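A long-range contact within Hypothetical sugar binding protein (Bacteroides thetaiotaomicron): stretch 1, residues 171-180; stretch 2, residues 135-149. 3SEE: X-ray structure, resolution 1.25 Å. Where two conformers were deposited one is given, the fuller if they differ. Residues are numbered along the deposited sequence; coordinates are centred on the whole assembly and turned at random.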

ATOM      1  N   VAL A 171      -1.441   1.901  15.807  1.00  8.72           N
ATOM      2  CA  VAL A 171      -0.528   1.086  15.036  1.00  9.24           C
ATOM      3  C   VAL A 171      -0.725  -0.381  15.376  1.00  9.36           C
ATOM      4  O   VAL A 171      -1.179  -0.732  16.474  1.00 10.21           O
ATOM      5  CB  VAL A 171       0.952   1.509  15.206  1.00  9.97           C
ATOM      6  CG1 VAL A 171       1.230   2.852  14.537  1.00 10.51           C
ATOM      7  CG2 VAL A 171       1.349   1.542  16.703  1.00 11.15           C
ATOM      8  N   VAL A 172      -0.359  -1.227  14.427  1.00  9.20           N
ATOM      9  CA  VAL A 172      -0.315  -2.657  14.613  0.50  8.79           C
ATOM     10  C   VAL A 172       1.114  -3.149  14.298  1.00  8.96           C
ATOM     11  O   VAL A 172       1.790  -2.611  13.419  1.00  9.65           O
ATOM     12  CB  VAL A 172      -1.473  -3.323  13.811  0.50  9.52           C
ATOM     13  CG1 VAL A 172      -1.400  -3.042  12.315  0.50 10.03           C
ATOM     14  CG2 VAL A 172      -1.602  -4.800  14.101  0.50  7.87           C
ATOM     15  N   ASN A 173       1.579  -4.143  15.044  1.00  9.12           N
ATOM     16  CA  ASN A 173       2.949  -4.603  14.994  1.00  9.14           C
ATOM     17  C   ASN A 173       3.164  -5.780  14.050  1.00  9.15           C
ATOM     18  O   ASN A 173       4.206  -6.426  14.088  1.00  9.98           O
ATOM     19  CB  ASN A 173       3.451  -4.946  16.409  1.00 10.16           C
ATOM     20  CG  ASN A 173       2.836  -6.218  16.923  1.00  9.91           C
ATOM     21  OD1 ASN A 173       1.872  -6.716  16.337  1.00 10.63           O
ATOM     22  ND2 ASN A 173       3.361  -6.759  18.012  1.00 11.54           N
ATOM     23  N   ALA A 174       2.213  -6.024  13.146  1.00  9.39           N
ATOM     24  CA  ALA A 174       2.337  -7.110  12.173  1.00 10.56           C
ATOM     25  C   ALA A 174       1.282  -6.936  11.114  1.00  9.68           C
ATOM     26  O   ALA A 174       0.265  -6.284  11.337  1.00 10.58           O
ATOM     27  CB  ALA A 174       2.207  -8.487  12.848  1.00 14.67           C
ATOM     28  N   ILE A 175       1.527  -7.546   9.961  1.00  9.60           N
ATOM     29  CA  ILE A 175       0.563  -7.588   8.883  1.00  9.36           C
ATOM     30  C   ILE A 175      -0.317  -8.836   8.938  1.00  9.39           C
ATOM     31  O   ILE A 175      -1.343  -8.927   8.267  1.00  9.55           O
ATOM     32  CB  ILE A 175       1.291  -7.479   7.516  1.00  9.63           C
ATOM     33  CG1 ILE A 175       0.376  -6.980   6.398  1.00 10.44           C
ATOM     34  CG2 ILE A 175       1.955  -8.800   7.150  1.00 12.04           C
ATOM     35  CD1 ILE A 175       1.123  -6.545   5.130  1.00 12.18           C
ATOM     36  N   SER A 176       0.082  -9.784   9.776  1.00 10.18           N
ATOM     37  CA  SER A 176      -0.593 -11.061   9.885  1.00 11.73           C
ATOM     38  C   SER A 176      -1.907 -10.951  10.667  1.00 10.99           C
ATOM     39  O   SER A 176      -2.164  -9.981  11.372  1.00 12.16           O
ATOM     40  CB  SER A 176       0.339 -12.067  10.557  1.00 13.06           C
ATOM     41  OG  SER A 176       0.905 -11.527  11.733  1.00 18.19           O
ATOM     42  N   SER A 177      -2.739 -11.969  10.523  1.00 11.14           N
ATOM     43  CA  SER A 177      -3.961 -12.051  11.308  1.00 10.65           C
ATOM     44  C   SER A 177      -3.703 -12.325  12.769  1.00 11.01           C
ATOM     45  O   SER A 177      -2.676 -12.887  13.142  1.00 11.95           O
ATOM     46  CB  SER A 177      -4.859 -13.174  10.783  1.00 11.26           C
ATOM     47  OG  SER A 177      -4.291 -14.420  11.112  1.00 12.04           O
ATOM     48  N   LYS A 178      -4.680 -11.969  13.590  1.00 10.33           N
ATOM     49  CA  LYS A 178      -4.602 -12.263  15.024  1.00 10.85           C
ATOM     50  C   LYS A 178      -4.558 -13.775  15.245  1.00 11.03           C
ATOM     51  O   LYS A 178      -3.739 -14.261  16.027  1.00 11.26           O
ATOM     52  CB  LYS A 178      -5.762 -11.602  15.768  1.00 11.00           C
ATOM     53  CG  LYS A 178      -5.798 -11.915  17.262  1.00 11.40           C
ATOM     54  CD  LYS A 178      -4.519 -11.491  17.979  1.00 11.37           C
ATOM     55  CE  LYS A 178      -4.656 -11.538  19.509  1.00 12.79           C
ATOM     56  NZ  LYS A 178      -5.056 -12.852  20.019  1.00 13.66           N
ATOM     57  N   LYS A 179      -5.423 -14.548  14.589  1.00 11.64           N
ATOM     58  CA  LYS A 179      -5.457 -16.003  14.821  0.50 13.01           C
ATOM     59  C   LYS A 179      -4.096 -16.612  14.569  1.00 12.89           C
ATOM     60  O   LYS A 179      -3.661 -17.502  15.306  1.00 13.81           O
ATOM     61  CB  LYS A 179      -6.499 -16.681  13.921  0.50 13.63           C
ATOM     62  CG  LYS A 179      -6.521 -18.226  14.015  0.50 15.83           C
ATOM     63  CD  LYS A 179      -6.806 -18.697  15.454  0.50 19.74           C
ATOM     64  CE  LYS A 179      -7.065 -20.197  15.543  0.50 21.96           C
ATOM     65  NZ  LYS A 179      -7.266 -20.642  16.964  0.50 24.80           N
ATOM     66  N   SER A 180      -3.406 -16.129  13.540  1.00 12.68           N
ATOM     67  CA  SER A 180      -2.120 -16.707  13.169  1.00 13.68           C
ATOM     68  C   SER A 180      -0.965 -16.250  14.062  1.00 12.53           C
ATOM     69  O   SER A 180       0.110 -16.831  13.984  1.00 15.05           O
ATOM     70  CB  SER A 180      -1.766 -16.330  11.736  1.00 14.76           C
ATOM     71  OG  SER A 180      -1.311 -14.987  11.668  1.00 15.01           O
TER
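Stretch 2 (135-149) DYDADAQPNASGAQY

Stretch 1 leaves a strand at Val 172 and continues as loop, ending in helical phi/psi values at Lys 178 to Ser 180. Stretch 2 is almost entirely irregular: helical values at Ala 138 to Ala 140 precede a type I turn from Gln 141 to Ala 144, closed by Ala 144 N to Gln 141 O at 3.2 Å. From Pro 142 onward the two chains run in opposite directions, as the register shows: the CA atoms of Lys 179 and Pro 142 lie 5.3 Å apart, those of Ser 177 and Ser 145 4.8 Å, and those of Ile 175 and Ala 147 5.4 Å.

One direct backbone hydrogen bond joins them, from Lys 179 N to Pro 142 O (2.9 Å, nearly linear), so that the turn is held against the last residues of stretch 1. Nearby, Ser 177 CA makes a CA-H...O contact with Ala 144 O at 3.4 Å. Two waters bridge the stretches. Water 3 accepts from Gly 146 N (2.8 Å) and donates to the O atoms of Ala 174 (2.8 Å) and Ser 176 (2.7 Å), while water 1 accepts from Lys 178 N (2.9 Å) and also bonds Tyr 136 OH (2.7 Å).

Among the side chains, Ser 145 is pivotal. Its OG donates to Ile 175 O (2.7 Å) and accepts from Ala 147 N (3.1 Å) and Gln 148 N (2.9 Å), tying the bend of its own chain to stretch 1. The CB of Ala 147 then packs against Val 172 CG1 (3.8 Å) and Ile 175 CG1 (4.2 Å), and Ile 175 CD1 reaches Gln 148 OE1 at 3.4 Å. Ahead of the turn in stretch 2, Tyr 136 OH and Ala 138 CB lie 3.8 and 4.2 Å from Lys 178 CB; the CA-to-CB bond of Lys 178 points toward stretch 2, although the end of the side chain leads away. Water 2 links Ser 177 OG and Asn 143 OD1, 2.7 Å from each.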

ATOM      1  N   ASP A 135     -11.410   0.195  10.315  1.00  8.68           N
ATOM      2  CA  ASP A 135     -12.437  -0.810  10.554  0.50  9.15           C
ATOM      3  C   ASP A 135     -11.904  -2.111  11.147  1.00  9.61           C
ATOM      4  O   ASP A 135     -12.647  -3.058  11.332  1.00 11.52           O
ATOM      5  CB  ASP A 135     -13.223  -1.100   9.265  0.50  9.01           C
ATOM      6  CG  ASP A 135     -14.323  -0.103   9.026  0.50  9.45           C
ATOM      7  OD1 ASP A 135     -14.985   0.269  10.006  0.50  7.18           O
ATOM      8  OD2 ASP A 135     -14.507   0.338   7.868  0.50 10.59           O
ATOM      9  N   TYR A 136     -10.619  -2.174  11.485  1.00  8.85           N
ATOM     10  CA  TYR A 136     -10.094  -3.424  12.061  1.00  8.59           C
ATOM     11  C   TYR A 136     -10.677  -3.679  13.442  1.00  9.05           C
ATOM     12  O   TYR A 136     -10.721  -2.794  14.288  1.00  9.70           O
ATOM     13  CB  TYR A 136      -8.575  -3.392  12.175  1.00  9.14           C
ATOM     14  CG  TYR A 136      -7.961  -4.656  12.746  1.00  8.24           C
ATOM     15  CD1 TYR A 136      -8.233  -5.885  12.173  1.00  9.48           C
ATOM     16  CD2 TYR A 136      -7.100  -4.617  13.819  1.00  9.45           C
ATOM     17  CE1 TYR A 136      -7.668  -7.040  12.657  1.00  8.49           C
ATOM     18  CE2 TYR A 136      -6.516  -5.760  14.294  1.00  9.64           C
ATOM     19  CZ  TYR A 136      -6.788  -6.987  13.722  1.00  9.18           C
ATOM     20  OH  TYR A 136      -6.195  -8.137  14.202  1.00 10.29           O
ATOM     21  N   ASP A 137     -11.086  -4.922  13.637  1.00  9.43           N
ATOM     22  CA  ASP A 137     -11.525  -5.417  14.952  1.00 11.18           C
ATOM     23  C   ASP A 137     -11.006  -6.853  15.056  1.00 10.55           C
ATOM     24  O   ASP A 137     -11.490  -7.739  14.354  1.00 12.13           O
ATOM     25  CB  ASP A 137     -13.060  -5.335  15.019  1.00 11.81           C
ATOM     26  CG  ASP A 137     -13.654  -5.853  16.305  1.00 14.57           C
ATOM     27  OD1 ASP A 137     -13.105  -6.760  16.910  1.00 15.93           O
ATOM     28  OD2 ASP A 137     -14.750  -5.357  16.667  1.00 18.80           O
ATOM     29  N   ALA A 138      -9.993  -7.069  15.898  1.00 11.45           N
ATOM     30  CA  ALA A 138      -9.311  -8.373  15.972  1.00 12.86           C
ATOM     31  C   ALA A 138     -10.219  -9.469  16.472  1.00 13.88           C
ATOM     32  O   ALA A 138     -10.033 -10.626  16.120  1.00 15.24           O
ATOM     33  CB  ALA A 138      -8.055  -8.304  16.876  1.00 14.01           C
ATOM     34  N   ASP A 139     -11.187  -9.100  17.295  1.00 14.41           N
ATOM     35  CA  ASP A 139     -12.138 -10.065  17.848  1.00 15.84           C
ATOM     36  C   ASP A 139     -13.128 -10.533  16.796  1.00 14.86           C
ATOM     37  O   ASP A 139     -13.394 -11.741  16.668  1.00 16.98           O
ATOM     38  CB  ASP A 139     -12.862  -9.468  19.062  1.00 16.49           C
ATOM     39  CG  ASP A 139     -11.906  -9.107  20.203  1.00 20.85           C
ATOM     40  OD1 ASP A 139     -11.064  -9.943  20.610  1.00 23.67           O
ATOM     41  OD2 ASP A 139     -11.961  -7.949  20.678  1.00 27.56           O
ATOM     42  N   ALA A 140     -13.660  -9.590  16.012  1.00 14.28           N
ATOM     43  CA  ALA A 140     -14.640  -9.875  14.967  1.00 14.52           C
ATOM     44  C   ALA A 140     -14.025 -10.395  13.663  1.00 13.73           C
ATOM     45  O   ALA A 140     -14.703 -11.039  12.857  1.00 15.66           O
ATOM     46  CB  ALA A 140     -15.500  -8.649  14.675  1.00 16.17           C
ATOM     47  N   GLN A 141     -12.732 -10.114  13.471  1.00 12.47           N
ATOM     48  CA  GLN A 141     -12.018 -10.428  12.227  0.50 11.70           C
ATOM     49  C   GLN A 141     -10.739 -11.188  12.530  1.00 10.93           C
ATOM     50  O   GLN A 141      -9.630 -10.732  12.252  1.00 10.66           O
ATOM     51  CB  GLN A 141     -11.661  -9.165  11.444  0.50 11.50           C
ATOM     52  CG  GLN A 141     -12.831  -8.315  11.071  0.50 13.28           C
ATOM     53  CD  GLN A 141     -12.408  -7.091  10.297  0.50 15.24           C
ATOM     54  OE1 GLN A 141     -11.429  -6.424  10.640  0.50 17.28           O
ATOM     55  NE2 GLN A 141     -13.150  -6.774   9.248  0.50 19.54           N
ATOM     56  N   PRO A 142     -10.865 -12.375  13.132  1.00 11.44           N
ATOM     57  CA  PRO A 142      -9.677 -13.098  13.571  1.00 11.73           C
ATOM     58  C   PRO A 142      -8.710 -13.481  12.465  1.00 11.32           C
ATOM     59  O   PRO A 142      -7.532 -13.676  12.735  1.00 11.26           O
ATOM     60  CB  PRO A 142     -10.263 -14.333  14.258  1.00 12.05           C
ATOM     61  CG  PRO A 142     -11.623 -14.490  13.594  1.00 12.86           C
ATOM     62  CD  PRO A 142     -12.110 -13.110  13.402  1.00 12.27           C
ATOM     63  N   ASN A 143      -9.201 -13.598  11.225  1.00 10.78           N
ATOM     64  CA  ASN A 143      -8.375 -14.001  10.112  1.00 10.98           C
ATOM     65  C   ASN A 143      -7.919 -12.888   9.181  1.00 10.88           C
ATOM     66  O   ASN A 143      -7.217 -13.151   8.203  1.00 12.79           O
ATOM     67  CB  ASN A 143      -9.111 -15.084   9.322  1.00 12.02           C
ATOM     68  CG  ASN A 143      -9.320 -16.327  10.146  1.00 14.58           C
ATOM     69  OD1 ASN A 143      -8.374 -16.857  10.721  1.00 16.72           O
ATOM     70  ND2 ASN A 143     -10.553 -16.813  10.198  1.00 18.32           N
ATOM     71  N   ALA A 144      -8.258 -11.655   9.521  1.00 10.50           N
ATOM     72  CA  ALA A 144      -7.927 -10.513   8.678  1.00 10.22           C
ATOM     73  C   ALA A 144      -6.661  -9.795   9.148  1.00  9.63           C
ATOM     74  O   ALA A 144      -6.329  -9.780  10.324  1.00 10.61           O
ATOM     75  CB  ALA A 144      -9.082  -9.509   8.678  1.00 11.20           C
ATOM     76  N   SER A 145      -5.949  -9.172   8.219  1.00 10.00           N
ATOM     77  CA  SER A 145      -4.909  -8.218   8.594  1.00  9.28           C
ATOM     78  C   SER A 145      -5.510  -6.966   9.229  1.00  8.95           C
ATOM     79  O   SER A 145      -6.541  -6.467   8.768  1.00  9.94           O
ATOM     80  CB  SER A 145      -4.143  -7.806   7.334  1.00  9.09           C
ATOM     81  OG  SER A 145      -3.050  -6.955   7.648  1.00  8.96           O
ATOM     82  N   GLY A 146      -4.825  -6.430  10.227  1.00  8.68           N
ATOM     83  CA  GLY A 146      -5.159  -5.137  10.770  1.00  9.00           C
ATOM     84  C   GLY A 146      -4.485  -3.979  10.043  1.00  8.54           C
ATOM     85  O   GLY A 146      -4.809  -2.822  10.303  1.00  9.36           O
ATOM     86  N   ALA A 147      -3.521  -4.302   9.189  1.00  8.17           N
ATOM     87  CA  ALA A 147      -2.699  -3.338   8.464  1.00  8.64           C
ATOM     88  C   ALA A 147      -3.078  -3.203   7.000  1.00  7.53           C
ATOM     89  O   ALA A 147      -3.233  -2.107   6.479  1.00  8.20           O
ATOM     90  CB  ALA A 147      -1.202  -3.730   8.568  1.00  9.10           C
ATOM     91  N   GLN A 148      -3.207  -4.350   6.343  1.00  7.54           N
ATOM     92  CA  GLN A 148      -3.481  -4.362   4.918  1.00  7.78           C
ATOM     93  C   GLN A 148      -4.985  -4.418   4.669  1.00  8.22           C
ATOM     94  O   GLN A 148      -5.712  -5.182   5.306  1.00  9.14           O
ATOM     95  CB  GLN A 148      -2.837  -5.577   4.264  1.00  8.27           C
ATOM     96  CG  GLN A 148      -3.025  -5.643   2.752  1.00  9.17           C
ATOM     97  CD  GLN A 148      -2.098  -6.604   2.055  1.00 10.09           C
ATOM     98  OE1 GLN A 148      -0.908  -6.690   2.396  1.00 14.23           O
ATOM     99  NE2 GLN A 148      -2.612  -7.333   1.068  1.00 10.68           N
ATOM    100  N   TYR A 149      -5.414  -3.544   3.762  1.00  7.73           N
ATOM    101  CA  TYR A 149      -6.771  -3.492   3.254  1.00  7.85           C
ATOM    102  C   TYR A 149      -6.783  -4.083   1.856  1.00  7.30           C
ATOM    103  O   TYR A 149      -5.928  -3.748   1.045  1.00  8.52           O
ATOM    104  CB  TYR A 149      -7.226  -2.024   3.171  1.00  8.02           C
ATOM    105  CG  TYR A 149      -8.524  -1.801   2.468  1.00  8.16           C
ATOM    106  CD1 TYR A 149      -9.737  -2.126   3.083  1.00  9.01           C
ATOM    107  CD2 TYR A 149      -8.578  -1.291   1.180  1.00  8.36           C
ATOM    108  CE1 TYR A 149     -10.953  -1.935   2.449  1.00  8.72           C
ATOM    109  CE2 TYR A 149      -9.792  -1.089   0.531  1.00  8.27           C
ATOM    110  CZ  TYR A 149     -10.966  -1.415   1.162  1.00  8.44           C
ATOM    111  OH  TYR A 149     -12.161  -1.210   0.497  1.00  9.13           O
TER
HETATM  112  O   HOH W   1      -6.967 -10.342  12.806  1.00  9.68           O
HETATM  113  O   HOH W   2      -5.706 -16.538  10.175  1.00 16.24           O
HETATM  114  O   HOH W   3      -2.346  -7.267  11.181  1.00 10.13           O